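One contact in two related proteins. Structure 1 is putative alpha-L-fucosidase from Bacteroides thetaiotaomicron, which probably hydrolyses alpha-L-fucosides, releasing terminal L-fucose from glycans, as other glycoside hydrolases of family 29 do: PDB 3EYP (chain A, 1.90 Å), residues I72-H77 and G121-P126. Structure 2 is F5/8 type C domain protein from Bacteroides ovatus: PDB 4ZRX (chain B, 1.59 Å), residues L93-H98 and G142-P147. Structure 2 is superposed on structure 1 by the backbone atoms of these residues (RMSD 0.18 Å); each is numbered along its deposited sequence.

Structure 1 (3EYP).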
loop_
_atom_site.group_PDB
_atom_site.type_symbol
_atom_site.label_atom_id
_atom_site.label_comp_id
_atom_site.label_asym_id
_atom_site.label_seq_id
_atom_site.Cartn_x
_atom_site.Cartn_y
_atom_site.Cartn_z
ATOM N N ILE A 72 -4.283 8.032 -5.792
ATOM C CA ILE A 72 -5.557 7.476 -6.350
ATOM C C ILE A 72 -6.755 8.354 -6.010
ATOM O O ILE A 72 -7.160 8.542 -4.854
ATOM C CB ILE A 72 -5.821 6.041 -5.829
ATOM C CG1 ILE A 72 -4.569 5.188 -6.131
ATOM C CG2 ILE A 72 -7.119 5.425 -6.467
ATOM C CD1 ILE A 72 -4.626 3.671 -5.657
ATOM N N LEU A 73 -7.358 8.882 -7.051
ATOM C CA LEU A 73 -8.612 9.674 -6.906
ATOM C C LEU A 73 -9.883 8.872 -7.150
ATOM O O LEU A 73 -9.985 8.093 -8.094
ATOM C CB LEU A 73 -8.598 10.830 -7.908
ATOM C CG LEU A 73 -9.897 11.693 -7.979
ATOM C CD1 LEU A 73 -10.034 12.520 -6.728
ATOM C CD2 LEU A 73 -9.755 12.612 -9.229
ATOM N N THR A 74 -10.889 9.093 -6.315
ATOM C CA THR A 74 -12.220 8.559 -6.622
ATOM C C THR A 74 -12.892 9.281 -7.807
ATOM O O THR A 74 -13.656 10.235 -7.616
ATOM C CB THR A 74 -13.187 8.612 -5.403
ATOM O OG1 THR A 74 -13.380 9.986 -4.989
ATOM C CG2 THR A 74 -12.641 7.769 -4.249
ATOM N N ALA A 75 -12.620 8.811 -9.012
ATOM C CA ALA A 75 -13.188 9.416 -10.213
ATOM C C ALA A 75 -14.726 9.178 -10.213
ATOM O O ALA A 75 -15.507 10.016 -10.694
ATOM C CB ALA A 75 -12.511 8.891 -11.532
ATOM N N LYS A 76 -15.138 8.088 -9.559
ATOM C CA LYS A 76 -16.563 7.729 -9.418
ATOM C C LYS A 76 -16.722 6.736 -8.281
ATOM O O LYS A 76 -16.163 5.655 -8.286
ATOM C CB LYS A 76 -17.172 7.173 -10.703
ATOM C CG LYS A 76 -18.752 6.960 -10.649
ATOM C CD LYS A 76 -19.193 5.948 -11.695
ATOM C CE LYS A 76 -18.976 4.463 -11.140
ATOM N NZ LYS A 76 -19.281 3.494 -12.152
ATOM N N HIS A 77 -17.424 7.168 -7.276
ATOM C CA HIS A 77 -17.783 6.279 -6.140
ATOM C C HIS A 77 -19.105 5.613 -6.429
ATOM O O HIS A 77 -19.688 5.814 -7.494
ATOM C CB HIS A 77 -17.746 7.016 -4.829
ATOM C CG HIS A 77 -17.416 6.157 -3.628
ATOM N ND1 HIS A 77 -18.349 5.816 -2.674
ATOM C CD2 HIS A 77 -16.245 5.585 -3.231
ATOM C CE1 HIS A 77 -17.762 5.075 -1.738
ATOM N NE2 HIS A 77 -16.477 4.945 -2.038
ATOM N N GLY A 121 -3.366 7.559 -10.110
ATOM C CA GLY A 121 -4.243 6.401 -10.185
ATOM C C GLY A 121 -5.702 6.797 -10.098
ATOM O O GLY A 121 -6.057 7.912 -9.694
ATOM N N ILE A 122 -6.518 5.841 -10.476
ATOM C CA ILE A 122 -7.946 5.977 -10.597
ATOM C C ILE A 122 -8.763 4.889 -9.899
ATOM O O ILE A 122 -8.545 3.675 -10.066
ATOM C CB ILE A 122 -8.366 5.924 -12.086
ATOM C CG1 ILE A 122 -7.750 7.072 -12.929
ATOM C CG2 ILE A 122 -9.824 5.956 -12.200
ATOM C CD1 ILE A 122 -8.186 8.530 -12.437
ATOM N N TYR A 123 -9.676 5.362 -9.074
ATOM C CA TYR A 123 -10.742 4.536 -8.457
ATOM C C TYR A 123 -12.028 4.818 -9.270
ATOM O O TYR A 123 -12.498 5.952 -9.352
ATOM C CB TYR A 123 -10.864 4.912 -6.975
ATOM C CG TYR A 123 -12.029 4.319 -6.178
ATOM C CD1 TYR A 123 -11.785 3.606 -5.016
ATOM C CD2 TYR A 123 -13.353 4.473 -6.586
ATOM C CE1 TYR A 123 -12.812 3.093 -4.261
ATOM C CE2 TYR A 123 -14.394 3.930 -5.857
ATOM C CZ TYR A 123 -14.117 3.249 -4.672
ATOM O OH TYR A 123 -15.149 2.701 -3.918
ATOM N N LEU A 124 -12.520 3.780 -9.907
ATOM C CA LEU A 124 -13.760 3.825 -10.737
ATOM C C LEU A 124 -14.690 2.699 -10.297
ATOM O O LEU A 124 -14.498 1.555 -10.650
ATOM C CB LEU A 124 -13.436 3.668 -12.217
ATOM C CG LEU A 124 -14.543 3.849 -13.266
ATOM C CD1 LEU A 124 -15.084 5.318 -13.262
ATOM C CD2 LEU A 124 -14.025 3.448 -14.596
ATOM N N GLY A 125 -15.683 3.095 -9.494
ATOM C CA GLY A 125 -16.525 2.212 -8.691
ATOM C C GLY A 125 -17.263 1.155 -9.485
ATOM O O GLY A 125 -18.087 1.483 -10.326
ATOM N N PRO A 126 -16.931 -0.150 -9.286
ATOM C CA PRO A 126 -17.721 -1.122 -10.042
ATOM C C PRO A 126 -19.210 -1.150 -9.786
ATOM O O PRO A 126 -19.989 -1.192 -10.728
ATOM C CB PRO A 126 -17.072 -2.468 -9.723
ATOM C CG PRO A 126 -15.679 -2.129 -9.357
ATOM C CD PRO A 126 -15.704 -0.739 -8.728
#

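Structure 2 (4ZRX). With EDO (1,2-ethanediol), chain C.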
loop_
_atom_site.group_PDB
_atom_site.type_symbol
_atom_site.label_atom_id
_atom_site.label_comp_id
_atom_site.label_asym_id
_atom_site.label_seq_id
_atom_site.Cartn_x
_atom_site.Cartn_y
_atom_site.Cartn_z
ATOM N N LEU B 93 -4.364 8.671 -5.734
ATOM C CA LEU B 93 -5.389 7.827 -6.293
ATOM C C LEU B 93 -6.743 8.442 -6.047
ATOM O O LEU B 93 -7.205 8.505 -4.919
ATOM C CB LEU B 93 -5.287 6.418 -5.662
ATOM C CG LEU B 93 -6.395 5.392 -5.896
ATOM C CD1 LEU B 93 -6.640 5.080 -7.215
ATOM C CD2 LEU B 93 -6.018 4.046 -5.164
ATOM N N LEU B 94 -7.392 8.888 -7.113
ATOM C CA LEU B 94 -8.642 9.675 -6.989
ATOM C C LEU B 94 -9.875 8.823 -7.198
ATOM O O LEU B 94 -9.950 8.035 -8.149
ATOM C CB LEU B 94 -8.631 10.810 -8.039
ATOM C CG LEU B 94 -9.838 11.674 -8.117
ATOM C CD1 LEU B 94 -9.904 12.580 -6.914
ATOM C CD2 LEU B 94 -9.775 12.520 -9.333
ATOM N N THR B 95 -10.903 9.018 -6.377
ATOM C CA THR B 95 -12.225 8.469 -6.589
ATOM C C THR B 95 -12.939 9.227 -7.731
ATOM O O THR B 95 -13.786 10.106 -7.507
ATOM C CB THR B 95 -13.102 8.510 -5.342
ATOM O OG1 THR B 95 -13.199 9.850 -4.834
ATOM C CG2 THR B 95 -12.469 7.624 -4.218
ATOM N N ALA B 96 -12.633 8.836 -8.955
ATOM C CA ALA B 96 -13.222 9.461 -10.124
ATOM C C ALA B 96 -14.751 9.208 -10.147
ATOM O O ALA B 96 -15.529 10.027 -10.657
ATOM C CB ALA B 96 -12.558 8.898 -11.379
ATOM N N LYS B 97 -15.169 8.040 -9.630
ATOM C CA LYS B 97 -16.559 7.707 -9.481
ATOM C C LYS B 97 -16.671 6.757 -8.305
ATOM O O LYS B 97 -16.043 5.711 -8.282
ATOM C CB LYS B 97 -17.127 6.997 -10.715
ATOM C CG LYS B 97 -18.661 6.823 -10.643
ATOM C CD LYS B 97 -19.167 5.953 -11.806
ATOM C CE LYS B 97 -18.969 4.514 -11.587
ATOM N NZ LYS B 97 -19.470 3.677 -12.690
ATOM N N HIS B 98 -17.440 7.175 -7.286
ATOM C CA HIS B 98 -17.720 6.336 -6.132
ATOM C C HIS B 98 -19.072 5.621 -6.336
ATOM O O HIS B 98 -19.575 5.600 -7.434
ATOM C CB HIS B 98 -17.595 7.150 -4.826
ATOM C CG HIS B 98 -17.246 6.318 -3.645
ATOM N ND1 HIS B 98 -18.187 5.798 -2.793
ATOM C CD2 HIS B 98 -16.049 5.874 -3.190
ATOM C CE1 HIS B 98 -17.595 5.071 -1.866
ATOM N NE2 HIS B 98 -16.296 5.072 -2.099
ATOM N N GLY B 142 -3.296 7.481 -10.115
ATOM C CA GLY B 142 -4.139 6.324 -10.185
ATOM C C GLY B 142 -5.606 6.710 -10.101
ATOM O O GLY B 142 -5.939 7.799 -9.662
ATOM N N VAL B 143 -6.483 5.815 -10.555
ATOM C CA VAL B 143 -7.909 6.027 -10.534
ATOM C C VAL B 143 -8.702 4.916 -9.859
ATOM O O VAL B 143 -8.446 3.751 -10.070
ATOM C CB VAL B 143 -8.507 6.321 -11.927
ATOM C CG1 VAL B 143 -7.879 7.598 -12.489
ATOM C CG2 VAL B 143 -8.279 5.169 -12.829
ATOM N N TYR B 144 -9.723 5.334 -9.122
ATOM C CA TYR B 144 -10.739 4.495 -8.479
ATOM C C TYR B 144 -11.999 4.725 -9.307
ATOM O O TYR B 144 -12.445 5.854 -9.460
ATOM C CB TYR B 144 -10.931 4.933 -7.043
ATOM C CG TYR B 144 -12.056 4.311 -6.261
ATOM C CD1 TYR B 144 -13.364 4.605 -6.512
ATOM C CD2 TYR B 144 -11.782 3.533 -5.146
ATOM C CE1 TYR B 144 -14.367 4.054 -5.780
ATOM C CE2 TYR B 144 -12.778 3.023 -4.362
ATOM C CZ TYR B 144 -14.107 3.282 -4.687
ATOM O OH TYR B 144 -15.175 2.782 -4.014
ATOM N N LEU B 145 -12.529 3.639 -9.865
ATOM C CA LEU B 145 -13.739 3.714 -10.675
ATOM C C LEU B 145 -14.677 2.646 -10.134
ATOM O O LEU B 145 -14.487 1.457 -10.385
ATOM C CB LEU B 145 -13.420 3.513 -12.159
ATOM C CG LEU B 145 -14.631 3.521 -13.086
ATOM C CD1 LEU B 145 -15.189 4.925 -13.261
ATOM C CD2 LEU B 145 -14.297 2.915 -14.437
ATOM N N SER B 146 -15.707 3.066 -9.387
ATOM C CA SER B 146 -16.550 2.078 -8.662
ATOM C C SER B 146 -17.306 1.120 -9.584
ATOM O O SER B 146 -18.113 1.592 -10.431
ATOM C CB SER B 146 -17.510 2.779 -7.732
ATOM O OG SER B 146 -18.348 1.882 -7.074
ATOM N N PRO B 147 -17.056 -0.190 -9.457
ATOM C CA PRO B 147 -17.894 -1.155 -10.222
ATOM C C PRO B 147 -19.370 -0.998 -9.859
ATOM O O PRO B 147 -20.187 -0.860 -10.763
ATOM C CB PRO B 147 -17.307 -2.515 -9.814
ATOM C CG PRO B 147 -15.891 -2.183 -9.450
ATOM C CD PRO B 147 -15.933 -0.878 -8.780
HETATM C C1 EDO C . -13.087 2.795 -0.747
HETATM O O1 EDO C . -14.137 3.751 -0.615
HETATM C C2 EDO C . -12.730 2.302 0.642
HETATM O O2 EDO C . -13.919 1.821 1.289
#

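Structure 1 (3EYP)
Two neighbouring parallel strands of the TIM-barrel domain, 70-76 and 119-124, meet at their C-terminal ends, where barrels of this kind carry their active site. A beta bulge between Thr74 and Lys76 shifts the register by one residue. Ahead of it, Ile72 lies against Tyr123 through CG2, which is 3.8 Å from Tyr123 CB. CG2 also reaches Ile122 C at 3.8 Å. With chi1 -54° for CG1, the other branch, CG2, stands anti to the backbone N and faces the second strand. Leu73 N gives a hydrogen bond to Gly121 O, and Tyr123 N one to Leu73 O. Ile122 points to the face opposite Tyr123, with Leu73. Thr74 CG2 sits over one face of the Tyr123 ring, 4.2 Å from its centroid, a CH-pi contact. Lys76 O lies in plane at the ring edge and accepts Gly125 N at 2.9 Å. The His77 ring runs nearly parallel to the Tyr123 ring but is slid aside. Tyr123 OH is hydrogen-bonded to Asp166. Lys76 NZ forms a salt bridge with Asp128.

Structure 2 (4ZRX)
The beta bulge of this parallel strand pair, between Thr95 and Lys97, shifts the register by one residue. Ahead of it, Leu93 lies against Tyr144 through CD1, which is 4.3 Å from Tyr144 CB. CD1 also reaches Val143 C at 3.4 Å. CG stands anti to the backbone N (chi1 170°) and chi2 is 58°, which together put CD1 there. Leu94 N gives a hydrogen bond to Gly142 O, and Tyr144 N one to Leu94 O. Val143 points to the face opposite Tyr144, with Leu94. Thr95 CG2 sits over one face of the Tyr144 ring, 4.1 Å from its centroid, a CH-pi contact. Lys97 O lies in plane at the ring edge and accepts Ser146 N at 2.9 Å. The His98 ring runs nearly parallel to the Tyr144 ring but is slid aside. Tyr144 OH is hydrogen-bonded to Asp185. Lys97 NZ forms a salt bridge with Asp149. Ser146 CB packs on His98 O at 3.5 Å, and its OG is hydrogen-bonded to Trp148 O and His99 ND1.

What differs
The CA atoms that can be compared coincide within the error. Three residues within the contact are exchanged. At the first position Ile72(A) gives way to Leu93(B), with CB in the same place. CG1 and CD1 of Ile72(A) have no counterpart. CG of Leu93(B) comes near the place of CG2 of Ile72(A), 0.9 Å apart after superposition, and CD2 of Leu93(B) is new. The branch point thus moves one carbon outward. The touch on Tyr123(A) or Tyr144(B) is kept, and so is that on Ile122(A) or Val143(B).

At the second position Ile122(A) is exchanged for Val143(B). The CG1 atoms fall 0.7 Å apart, so this branch stays nearly in place. CG2 of Ile122(A) has no counterpart, while CG2 of Val143(B) points where Ile122(A) has no atom. One methyl direction is replaced by another on the same buried face.

At the third position Gly125(A) becomes Ser146(B). The backbone N gives a hydrogen bond to O of Lys76(A) or Lys97(B) in both. Ser146(B) adds CB and OG. CB of Ser146(B) packs 3.3 Å from O of Lys97(B) and 3.9 Å from CE1 of Tyr144(B). It also lies 3.5 Å from O of His98(B). In structure 1 His77(A) and Gly125(A) do not touch: CB of His77(A) is 6.3 Å from CA of Gly125(A). The added side chain probably tightens the packing locally.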